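Long-range contacts in beta-agarase (Persicobacter, PDB 6AII), which probably hydrolyses the beta-1,4 linkages of agarose to release neoagarobiose, using a family 16 glycoside hydrolase catalytic domain with a beta-jelly-roll fold: residues H113-P117 with L276-M280; A132-I138 with K281-E287; Y191-E197 with F262-Y268. All coordinates share one frame; numbering follows the deposited sequence.

From the N terminus, the chain first passes 113-117, the link between strand 97-110 of one sheet and strand 118-125 of the other, then 132-138, and then the loop 191-197. It returns through 262-268, which closes the shortest loop, interaction 3. Next comes 276-280, which closes interaction 1, and finally 281-287, which closes interaction 2. Interactions 1 and 2 therefore cross, and interaction 3 falls within the span of both. Interaction 2 is at the centre of the sandwich; interaction 1 continues it at one end, where M280 and V114 pack on M137. Interaction 3, its centre about 19 Å from that of interaction 1, joins two outer loops, and L265 there touches L276.

Interaction 1 (H113-P117 with L276-M280); sequences HVQYP and LTKPM
V114 and M280 form a single antiparallel bridge of the hydrogen-bonded kind, at the place in the beta-jelly-roll where the chain passes from one sheet of the sandwich to the other. V114 N donates to M280 O over 2.8 Å, and M280 N returns a bond to V114 O, also 2.8 Å long. Two CA-H...O contacts reinforce the pair: H113 CA lies 3.1 Å from M280 O, and P279 CA lies 3.3 Å from V114 O.

Beyond the bridge, side chains take over from the backbone. With chi1 at 178°, Q115 sends CG opposite its own backbone N, and the extended chain reaches along P279 to the T277 carbonyl. CB starts it in that direction; CG comes 3.8 Å from T277 O; CD lies 4.0 Å from P279 CG, the two side chains running side by side and pointing the same way. At the tip Q115 NE2 donates to T277 O at 2.8 Å, nearly along the C=O axis (175°). T277 O lies almost in the amide plane, 9° out of it, which helps to set the rotation of the terminal amide.

On the other side of V114, the H113 imidazole turns an edge to the peptide between P279 and M280, while its NE2 hydrogen-bonds D140. M280 directs its side chain away, onto M137 and I146, and V114 also packs on M137, so the bridge is backed by the sandwich interior. K278 turns from 113-117 to make a salt bridge with D141. Farther along, just before the cis peptide bond to P117, the Y116 ring lies alongside T277 and presents its edge, CE1 standing 3.9 Å from T277 CA.

Interaction 2 (A132-I138 with K281-E287); sequences ANNVWMI and KLIINIE
The W136 indole has I283 over one face and N285 at its edge. W136 CG sits between its backbone N and carbonyl carbon (chi1 56°), which swings the ring over I283. I283 CD1 stands 3.9 Å from the centroid of the six-membered ring, a CH-pi contact, and I283 CB lies over the rim of the same face. W136 NE1 donates in the ring plane to N285 OD1 at 3.1 Å, the amide being turned 73° from the indole. N134 ND2 adds a weak 3.5 Å bond to N285 OD1, and N285 ND2 reaches E287 OE1 at 3.0 Å, on its anti side and tilted 32° from the carboxylate plane; E287 OE2 has Q289 as its partner. With an alanine at W136, N285 OD1 would probably be left with just the weak N134 bond, and I283 CD1 would lose its ring face.

The strands are antiparallel neighbours near the middle of the jelly-roll, with W136/I283 among the hydrogen-bonded pairs. W136 touches E145 and D147, and N134 touches E150, on strand 144-151, which carries the E-x-D-x-x-E signature of family 16, consistent with a place beside the cleft. On the opposite face L282 CD1 packs 3.8 Å from M137 CG, and I284 meets M313 and I318.

Interaction 3 (Y191-E197 with F262-Y268); sequences YQPRDEE and FNVLDKY
E197 OE1 is gripped by two donors from 262-268. Y268 OH gives it a short bond of 2.5 Å on the syn lone pair. K267 NZ meets E197 OE1 almost end-on at 3.1 Å, as a salt bridge. The same ammonium, K267 NZ, donates to E197 O at 2.7 Å, so K267 holds both the side chain and the backbone of E197. A bend at chi2 (-80°) folds the glutamate back toward this lysine.

K267 has CG opposite its backbone N (chi1 177°) and is extended beyond it, which carries NZ past three aromatic rings to E197. K267 crosses Y191 at about a right angle, its CB over one ring face, 3.7 Å from the centroid (a CH-pi contact). CG lies 3.8 Å above the Y268 ring plane and CE 3.6 Å above the F262 plane, both over the ring centres. Y191 OH donates to V264 O at 2.7 Å, while the opposite face of its ring meets P193 N.

The contact joins two loops: the turn after strand 189-191, ending in the 3-10 segment 195-197, and the long connection between strands 255-259 and 280-287. N263 OD1 shapes the latter with an Asx motif, accepting from D266 N. A water links K267 NZ, weakly, to E196 O. Two donors on OE1, one of them charged, would probably favour the ionised carboxylate, and the NZ bond to E197 O ties the lysine to the loop backbone as well.

Interaction 1 (H113-P117 with L276-M280)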
loop_
_atom_site.group_PDB
_atom_site.type_symbol
_atom_site.label_atom_id
_atom_site.label_comp_id
_atom_site.label_asym_id
_atom_site.label_seq_id
_atom_site.Cartn_x
_atom_site.Cartn_y
_atom_site.Cartn_z
ATOM N N HIS A 113 -14.710 -1.061 -6.302
ATOM C CA HIS A 113 -14.417 0.117 -5.580
ATOM C C HIS A 113 -14.856 0.006 -4.117
ATOM O O HIS A 113 -15.805 -0.724 -3.756
ATOM C CB HIS A 113 -15.095 1.373 -6.171
ATOM C CG HIS A 113 -14.626 1.731 -7.529
ATOM N ND1 HIS A 113 -15.027 1.033 -8.662
ATOM C CD2 HIS A 113 -13.868 2.760 -7.962
ATOM C CE1 HIS A 113 -14.453 1.586 -9.737
ATOM N NE2 HIS A 113 -13.761 2.666 -9.330
ATOM N N VAL A 114 -14.230 0.829 -3.286
ATOM C CA VAL A 114 -14.744 1.089 -1.957
ATOM C C VAL A 114 -15.007 2.582 -1.774
ATOM O O VAL A 114 -14.441 3.416 -2.476
ATOM C CB VAL A 114 -13.787 0.564 -0.874
ATOM C CG1 VAL A 114 -13.498 -0.917 -1.050
ATOM C CG2 VAL A 114 -12.495 1.318 -0.880
ATOM N N GLN A 115 -15.883 2.885 -0.832
ATOM C CA GLN A 115 -16.196 4.243 -0.423
ATOM C C GLN A 115 -16.570 4.246 1.048
ATOM O O GLN A 115 -17.192 3.252 1.568
ATOM C CB GLN A 115 -17.354 4.776 -1.295
ATOM C CG GLN A 115 -17.793 6.165 -0.933
ATOM C CD GLN A 115 -18.831 6.668 -1.910
ATOM O OE1 GLN A 115 -19.802 5.960 -2.204
ATOM N NE2 GLN A 115 -18.622 7.885 -2.390
ATOM N N TYR A 116 -16.299 5.343 1.727
ATOM C CA TYR A 116 -16.595 5.467 3.126
ATOM C C TYR A 116 -18.099 5.223 3.336
ATOM O O TYR A 116 -18.865 5.567 2.429
ATOM C CB TYR A 116 -16.284 6.863 3.670
ATOM C CG TYR A 116 -17.225 7.965 3.243
ATOM C CD1 TYR A 116 -17.062 8.573 2.027
ATOM C CD2 TYR A 116 -18.349 8.255 3.992
ATOM C CE1 TYR A 116 -17.974 9.517 1.571
ATOM C CE2 TYR A 116 -19.272 9.188 3.540
ATOM C CZ TYR A 116 -19.070 9.816 2.340
ATOM O OH TYR A 116 -19.946 10.780 1.851
ATOM N N PRO A 117 -18.495 4.758 4.491
ATOM C CA PRO A 117 -17.723 4.143 5.575
ATOM C C PRO A 117 -17.264 2.733 5.169
ATOM O O PRO A 117 -18.039 1.820 4.726
ATOM C CB PRO A 117 -18.640 4.136 6.816
ATOM C CG PRO A 117 -20.025 4.030 6.214
ATOM C CD PRO A 117 -19.944 4.625 4.819
ATOM N N LEU A 276 -12.476 13.529 1.776
ATOM C CA LEU A 276 -12.199 12.354 0.939
ATOM C C LEU A 276 -13.515 11.622 0.660
ATOM O O LEU A 276 -14.016 10.972 1.569
ATOM C CB LEU A 276 -11.268 11.416 1.713
ATOM C CG LEU A 276 -9.823 11.874 1.825
ATOM C CD1 LEU A 276 -9.038 10.959 2.777
ATOM C CD2 LEU A 276 -9.186 11.883 0.482
ATOM N N THR A 277 -14.036 11.680 -0.558
ATOM C CA THR A 277 -15.335 11.090 -0.842
ATOM C C THR A 277 -15.333 10.166 -2.032
ATOM O O THR A 277 -16.319 9.439 -2.213
ATOM C CB THR A 277 -16.419 12.155 -1.125
ATOM O OG1 THR A 277 -16.111 12.873 -2.310
ATOM C CG2 THR A 277 -16.581 13.128 0.013
ATOM N N LYS A 278 -14.365 10.248 -2.942
ATOM C CA LYS A 278 -14.541 9.614 -4.230
ATOM C C LYS A 278 -14.297 8.102 -4.128
ATOM O O LYS A 278 -13.317 7.687 -3.468
ATOM C CB LYS A 278 -13.585 10.218 -5.236
ATOM C CG LYS A 278 -13.927 11.660 -5.579
ATOM C CD LYS A 278 -12.969 12.322 -6.531
ATOM C CE LYS A 278 -13.530 13.686 -6.897
ATOM N NZ LYS A 278 -12.510 14.425 -7.651
ATOM N N PRO A 279 -15.084 7.285 -4.780
ATOM C CA PRO A 279 -14.849 5.809 -4.728
ATOM C C PRO A 279 -13.441 5.485 -5.204
ATOM O O PRO A 279 -12.966 6.095 -6.146
ATOM C CB PRO A 279 -15.885 5.197 -5.668
ATOM C CG PRO A 279 -17.046 6.178 -5.511
ATOM C CD PRO A 279 -16.366 7.533 -5.494
ATOM N N MET A 280 -12.831 4.478 -4.552
ATOM C CA MET A 280 -11.468 4.137 -4.851
ATOM C C MET A 280 -11.305 2.661 -5.203
ATOM O O MET A 280 -11.949 1.772 -4.597
ATOM C CB MET A 280 -10.566 4.469 -3.675
ATOM C CG MET A 280 -10.597 5.914 -3.309
ATOM S SD MET A 280 -9.356 6.276 -2.010
ATOM C CE MET A 280 -9.795 7.974 -1.676
#

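Interaction 2 (A132-I138 with K281-E287)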
loop_
_atom_site.group_PDB
_atom_site.type_symbol
_atom_site.label_atom_id
_atom_site.label_comp_id
_atom_site.label_asym_id
_atom_site.label_seq_id
_atom_site.Cartn_x
_atom_site.Cartn_y
_atom_site.Cartn_z
ATOM N N ALA A 132 9.957 -1.442 -3.043
ATOM C CA ALA A 132 8.712 -0.958 -2.427
ATOM C C ALA A 132 7.628 -2.021 -2.516
ATOM O O ALA A 132 7.491 -2.690 -3.535
ATOM C CB ALA A 132 8.227 0.303 -3.063
ATOM N N ASN A 133 6.926 -2.197 -1.373
ATOM C CA ASN A 133 5.810 -3.100 -1.228
ATOM C C ASN A 133 4.622 -2.214 -0.809
ATOM O O ASN A 133 4.627 -1.676 0.283
ATOM C CB ASN A 133 6.093 -4.151 -0.165
ATOM C CG ASN A 133 7.216 -5.105 -0.469
ATOM O OD1 ASN A 133 6.905 -6.317 -0.533
ATOM N ND2 ASN A 133 8.486 -4.619 -0.524
ATOM N N ASN A 134 3.619 -2.050 -1.691
ATOM C CA ASN A 134 2.626 -0.999 -1.528
ATOM C C ASN A 134 1.189 -1.583 -1.520
ATOM O O ASN A 134 0.882 -2.464 -2.282
ATOM C CB ASN A 134 2.677 -0.023 -2.688
ATOM C CG ASN A 134 3.976 0.749 -2.792
ATOM O OD1 ASN A 134 4.615 1.096 -1.794
ATOM N ND2 ASN A 134 4.326 1.021 -4.049
ATOM N N VAL A 135 0.377 -1.031 -0.657
ATOM C CA VAL A 135 -1.061 -1.284 -0.582
ATOM C C VAL A 135 -1.724 0.101 -0.489
ATOM O O VAL A 135 -1.480 0.855 0.450
ATOM C CB VAL A 135 -1.470 -2.143 0.623
ATOM C CG1 VAL A 135 -2.956 -2.455 0.547
ATOM C CG2 VAL A 135 -0.678 -3.419 0.719
ATOM N N TRP A 136 -2.525 0.457 -1.494
ATOM C CA TRP A 136 -3.029 1.812 -1.537
ATOM C C TRP A 136 -4.309 1.860 -2.360
ATOM O O TRP A 136 -4.664 0.889 -2.963
ATOM C CB TRP A 136 -1.981 2.804 -2.025
ATOM C CG TRP A 136 -1.375 2.504 -3.363
ATOM C CD1 TRP A 136 -0.549 1.465 -3.703
ATOM C CD2 TRP A 136 -1.534 3.286 -4.550
ATOM N NE1 TRP A 136 -0.153 1.558 -5.013
ATOM C CE2 TRP A 136 -0.760 2.666 -5.547
ATOM C CE3 TRP A 136 -2.283 4.436 -4.822
ATOM C CZ2 TRP A 136 -0.639 3.215 -6.813
ATOM C CZ3 TRP A 136 -2.165 4.967 -6.083
ATOM C CH2 TRP A 136 -1.418 4.311 -7.072
ATOM N N MET A 137 -4.970 2.993 -2.304
ATOM C CA MET A 137 -6.263 3.111 -2.961
ATOM C C MET A 137 -6.311 4.455 -3.693
ATOM O O MET A 137 -5.777 5.445 -3.202
ATOM C CB MET A 137 -7.370 3.055 -1.895
ATOM C CG MET A 137 -7.261 1.811 -1.011
ATOM S SD MET A 137 -8.808 1.453 -0.122
ATOM C CE MET A 137 -8.860 2.864 0.942
ATOM N N ILE A 138 -7.005 4.501 -4.830
ATOM C CA ILE A 138 -7.069 5.804 -5.547
ATOM C C ILE A 138 -8.371 5.892 -6.340
ATOM O O ILE A 138 -8.914 4.881 -6.777
ATOM C CB ILE A 138 -5.866 6.034 -6.478
ATOM C CG1 ILE A 138 -5.857 7.480 -7.000
ATOM C CG2 ILE A 138 -5.797 5.051 -7.582
ATOM C CD1 ILE A 138 -4.495 8.024 -7.205
ATOM N N LYS A 281 -10.355 2.406 -6.123
ATOM C CA LYS A 281 -9.901 1.027 -6.407
ATOM C C LYS A 281 -8.734 0.734 -5.445
ATOM O O LYS A 281 -8.046 1.688 -5.065
ATOM C CB LYS A 281 -9.417 0.836 -7.835
ATOM C CG LYS A 281 -10.555 0.913 -8.863
ATOM C CD LYS A 281 -10.078 0.742 -10.270
ATOM C CE LYS A 281 -11.251 0.791 -11.239
ATOM N NZ LYS A 281 -10.750 0.484 -12.601
ATOM N N LEU A 282 -8.561 -0.546 -5.119
ATOM C CA LEU A 282 -7.420 -0.996 -4.320
ATOM C C LEU A 282 -6.316 -1.411 -5.296
ATOM O O LEU A 282 -6.531 -2.145 -6.272
ATOM C CB LEU A 282 -7.887 -2.150 -3.427
ATOM C CG LEU A 282 -6.798 -2.817 -2.583
ATOM C CD1 LEU A 282 -6.280 -1.867 -1.536
ATOM C CD2 LEU A 282 -7.375 -4.072 -1.941
ATOM N N ILE A 283 -5.073 -0.995 -4.978
ATOM C CA ILE A 283 -3.921 -1.326 -5.730
ATOM C C ILE A 283 -2.927 -2.008 -4.774
ATOM O O ILE A 283 -2.677 -1.483 -3.675
ATOM C CB ILE A 283 -3.321 -0.045 -6.382
ATOM C CG1 ILE A 283 -4.395 0.670 -7.225
ATOM C CG2 ILE A 283 -2.066 -0.370 -7.185
ATOM C CD1 ILE A 283 -3.923 1.829 -8.057
ATOM N N ILE A 284 -2.384 -3.132 -5.201
ATOM C CA ILE A 284 -1.276 -3.789 -4.467
ATOM C C ILE A 284 -0.154 -4.021 -5.480
ATOM O O ILE A 284 -0.363 -4.596 -6.533
ATOM C CB ILE A 284 -1.690 -5.106 -3.826
ATOM C CG1 ILE A 284 -2.945 -4.897 -2.978
ATOM C CG2 ILE A 284 -0.501 -5.632 -3.026
ATOM C CD1 ILE A 284 -3.282 -6.093 -2.119
ATOM N N ASN A 285 1.020 -3.496 -5.174
ATOM C CA ASN A 285 2.071 -3.607 -6.158
ATOM C C ASN A 285 3.447 -3.533 -5.499
ATOM O O ASN A 285 3.608 -3.132 -4.324
ATOM C CB ASN A 285 2.001 -2.510 -7.236
ATOM C CG ASN A 285 2.551 -1.175 -6.763
ATOM O OD1 ASN A 285 1.904 -0.459 -6.027
ATOM N ND2 ASN A 285 3.753 -0.801 -7.161
ATOM N N ILE A 286 4.447 -3.878 -6.315
ATOM C CA ILE A 286 5.828 -3.665 -5.954
ATOM C C ILE A 286 6.461 -2.762 -7.023
ATOM O O ILE A 286 5.959 -2.691 -8.145
ATOM C CB ILE A 286 6.630 -4.965 -5.800
ATOM C CG1 ILE A 286 6.777 -5.728 -7.121
ATOM C CG2 ILE A 286 5.994 -5.818 -4.670
ATOM C CD1 ILE A 286 7.537 -7.061 -7.049
ATOM N N GLU A 287 7.431 -1.975 -6.620
ATOM C CA GLU A 287 8.085 -1.104 -7.574
ATOM C C GLU A 287 9.478 -0.743 -7.091
ATOM O O GLU A 287 9.794 -0.783 -5.911
ATOM C CB GLU A 287 7.244 0.143 -7.797
ATOM C CG GLU A 287 6.889 0.928 -6.639
ATOM C CD GLU A 287 5.830 2.051 -6.899
ATOM O OE1 GLU A 287 4.843 1.917 -7.646
ATOM O OE2 GLU A 287 6.120 3.138 -6.415
#

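Interaction 3 (Y191-E197 with F262-Y268)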
loop_
_atom_site.group_PDB
_atom_site.type_symbol
_atom_site.label_atom_id
_atom_site.label_comp_id
_atom_site.label_asym_id
_atom_site.label_seq_id
_atom_site.Cartn_x
_atom_site.Cartn_y
_atom_site.Cartn_z
ATOM N N TYR A 191 -1.206 17.512 -1.843
ATOM C CA TYR A 191 -1.142 17.592 -0.413
ATOM C C TYR A 191 -1.133 16.168 0.171
ATOM O O TYR A 191 -2.055 15.380 -0.101
ATOM C CB TYR A 191 -2.333 18.326 0.234
ATOM C CG TYR A 191 -2.415 18.165 1.727
ATOM C CD1 TYR A 191 -1.422 18.631 2.560
ATOM C CD2 TYR A 191 -3.407 17.371 2.310
ATOM C CE1 TYR A 191 -1.453 18.434 3.934
ATOM C CE2 TYR A 191 -3.433 17.130 3.676
ATOM C CZ TYR A 191 -2.438 17.629 4.492
ATOM O OH TYR A 191 -2.384 17.391 5.824
ATOM N N GLN A 192 -0.134 15.901 1.005
ATOM C CA GLN A 192 -0.235 14.776 1.923
ATOM C C GLN A 192 0.261 15.225 3.274
ATOM O O GLN A 192 1.163 16.055 3.361
ATOM C CB GLN A 192 0.572 13.563 1.449
ATOM C CG GLN A 192 2.057 13.687 1.630
ATOM C CD GLN A 192 2.811 12.392 1.419
ATOM O OE1 GLN A 192 2.486 11.357 1.989
ATOM N NE2 GLN A 192 3.813 12.472 0.561
ATOM N N PRO A 193 -0.297 14.653 4.319
ATOM C CA PRO A 193 0.266 14.917 5.641
ATOM C C PRO A 193 1.722 14.462 5.675
ATOM O O PRO A 193 2.077 13.454 5.080
ATOM C CB PRO A 193 -0.593 14.076 6.584
ATOM C CG PRO A 193 -1.104 12.997 5.693
ATOM C CD PRO A 193 -1.412 13.704 4.397
ATOM N N ARG A 194 2.581 15.320 6.255
ATOM C CA ARG A 194 4.001 15.047 6.401
ATOM C C ARG A 194 4.574 16.129 7.312
ATOM O O ARG A 194 3.888 17.160 7.605
ATOM C CB ARG A 194 4.731 15.029 5.056
ATOM C CG ARG A 194 4.543 16.298 4.226
ATOM C CD ARG A 194 4.849 16.049 2.762
ATOM N NE ARG A 194 4.744 17.205 1.860
ATOM C CZ ARG A 194 5.793 17.834 1.349
ATOM N NH1 ARG A 194 7.005 17.472 1.744
ATOM N NH2 ARG A 194 5.621 18.733 0.367
ATOM N N ASP A 195 5.778 15.902 7.740
ATOM C CA ASP A 195 6.414 16.804 8.738
ATOM C C ASP A 195 6.400 18.258 8.233
ATOM O O ASP A 195 6.076 19.145 9.054
ATOM C CB ASP A 195 7.828 16.384 9.118
ATOM C CG ASP A 195 7.946 15.068 9.853
ATOM O OD1 ASP A 195 6.895 14.504 10.201
ATOM O OD2 ASP A 195 9.101 14.645 10.061
ATOM N N GLU A 196 6.713 18.447 6.960
ATOM C CA GLU A 196 6.860 19.766 6.330
ATOM C C GLU A 196 5.498 20.444 6.234
ATOM O O GLU A 196 5.443 21.677 6.084
ATOM C CB GLU A 196 7.554 19.689 4.971
ATOM C CG GLU A 196 8.977 19.172 5.050
ATOM C CD GLU A 196 9.103 17.657 5.198
ATOM O OE1 GLU A 196 8.078 16.947 4.942
ATOM O OE2 GLU A 196 10.205 17.197 5.547
ATOM N N GLU A 197 4.395 19.697 6.358
ATOM C CA GLU A 197 3.065 20.304 6.384
ATOM C C GLU A 197 2.540 20.426 7.821
ATOM O O GLU A 197 1.414 20.903 8.032
ATOM C CB GLU A 197 2.112 19.472 5.536
ATOM C CG GLU A 197 2.413 19.433 4.068
ATOM C CD GLU A 197 1.947 20.653 3.264
ATOM O OE1 GLU A 197 1.583 21.684 3.905
ATOM O OE2 GLU A 197 1.891 20.525 2.026
ATOM N N PHE A 262 -5.441 23.712 10.813
ATOM C CA PHE A 262 -6.007 23.456 9.501
ATOM C C PHE A 262 -6.579 22.029 9.504
ATOM O O PHE A 262 -6.303 21.248 10.452
ATOM C CB PHE A 262 -4.925 23.588 8.419
ATOM C CG PHE A 262 -3.667 22.812 8.738
ATOM C CD1 PHE A 262 -3.574 21.457 8.404
ATOM C CD2 PHE A 262 -2.602 23.406 9.407
ATOM C CE1 PHE A 262 -2.425 20.735 8.707
ATOM C CE2 PHE A 262 -1.457 22.671 9.716
ATOM C CZ PHE A 262 -1.381 21.338 9.378
ATOM N N ASN A 263 -7.400 21.744 8.532
ATOM C CA ASN A 263 -7.939 20.390 8.350
ATOM C C ASN A 263 -6.779 19.490 7.895
ATOM O O ASN A 263 -6.128 19.801 6.895
ATOM C CB ASN A 263 -9.085 20.409 7.351
ATOM C CG ASN A 263 -9.719 19.047 7.152
ATOM O OD1 ASN A 263 -9.106 18.188 6.521
ATOM N ND2 ASN A 263 -10.935 18.855 7.673
ATOM N N VAL A 264 -6.528 18.375 8.590
ATOM C CA VAL A 264 -5.312 17.578 8.238
ATOM C C VAL A 264 -5.583 16.594 7.114
ATOM O O VAL A 264 -4.577 16.101 6.566
ATOM C CB VAL A 264 -4.748 16.857 9.468
ATOM C CG1 VAL A 264 -4.334 17.823 10.538
ATOM C CG2 VAL A 264 -5.689 15.779 9.996
ATOM N N LEU A 265 -6.846 16.385 6.699
ATOM C CA LEU A 265 -7.138 15.573 5.511
ATOM C C LEU A 265 -7.034 16.369 4.216
ATOM O O LEU A 265 -6.603 15.826 3.227
ATOM C CB LEU A 265 -8.484 14.896 5.610
ATOM C CG LEU A 265 -8.401 13.919 6.776
ATOM C CD1 LEU A 265 -9.079 14.447 8.026
ATOM C CD2 LEU A 265 -8.738 12.519 6.413
ATOM N N ASP A 266 -7.372 17.656 4.299
ATOM C CA ASP A 266 -7.406 18.522 3.079
ATOM C C ASP A 266 -6.985 19.937 3.454
ATOM O O ASP A 266 -7.805 20.839 3.598
ATOM C CB ASP A 266 -8.784 18.463 2.425
ATOM C CG ASP A 266 -8.884 19.309 1.155
ATOM O OD1 ASP A 266 -7.815 19.593 0.549
ATOM O OD2 ASP A 266 -10.027 19.625 0.765
ATOM N N LYS A 267 -5.706 20.115 3.637
ATOM C CA LYS A 267 -5.175 21.291 4.291
ATOM C C LYS A 267 -5.490 22.564 3.492
ATOM O O LYS A 267 -5.773 23.591 4.111
ATOM C CB LYS A 267 -3.666 21.140 4.438
ATOM C CG LYS A 267 -2.972 22.336 5.053
ATOM C CD LYS A 267 -1.514 22.075 5.381
ATOM C CE LYS A 267 -0.867 23.270 6.058
ATOM N NZ LYS A 267 0.533 22.989 6.483
ATOM N N TYR A 268 -5.383 22.467 2.199
ATOM C CA TYR A 268 -5.473 23.666 1.309
ATOM C C TYR A 268 -6.833 23.671 0.606
ATOM O O TYR A 268 -6.994 24.407 -0.370
ATOM C CB TYR A 268 -4.315 23.654 0.319
ATOM C CG TYR A 268 -2.986 23.730 0.989
ATOM C CD1 TYR A 268 -2.539 24.892 1.583
ATOM C CD2 TYR A 268 -2.190 22.588 1.095
ATOM C CE1 TYR A 268 -1.336 24.933 2.257
ATOM C CE2 TYR A 268 -0.979 22.623 1.751
ATOM C CZ TYR A 268 -0.528 23.804 2.310
ATOM O OH TYR A 268 0.680 23.832 2.931
HETATM O O HOH W 1 3.560 23.875 6.731
#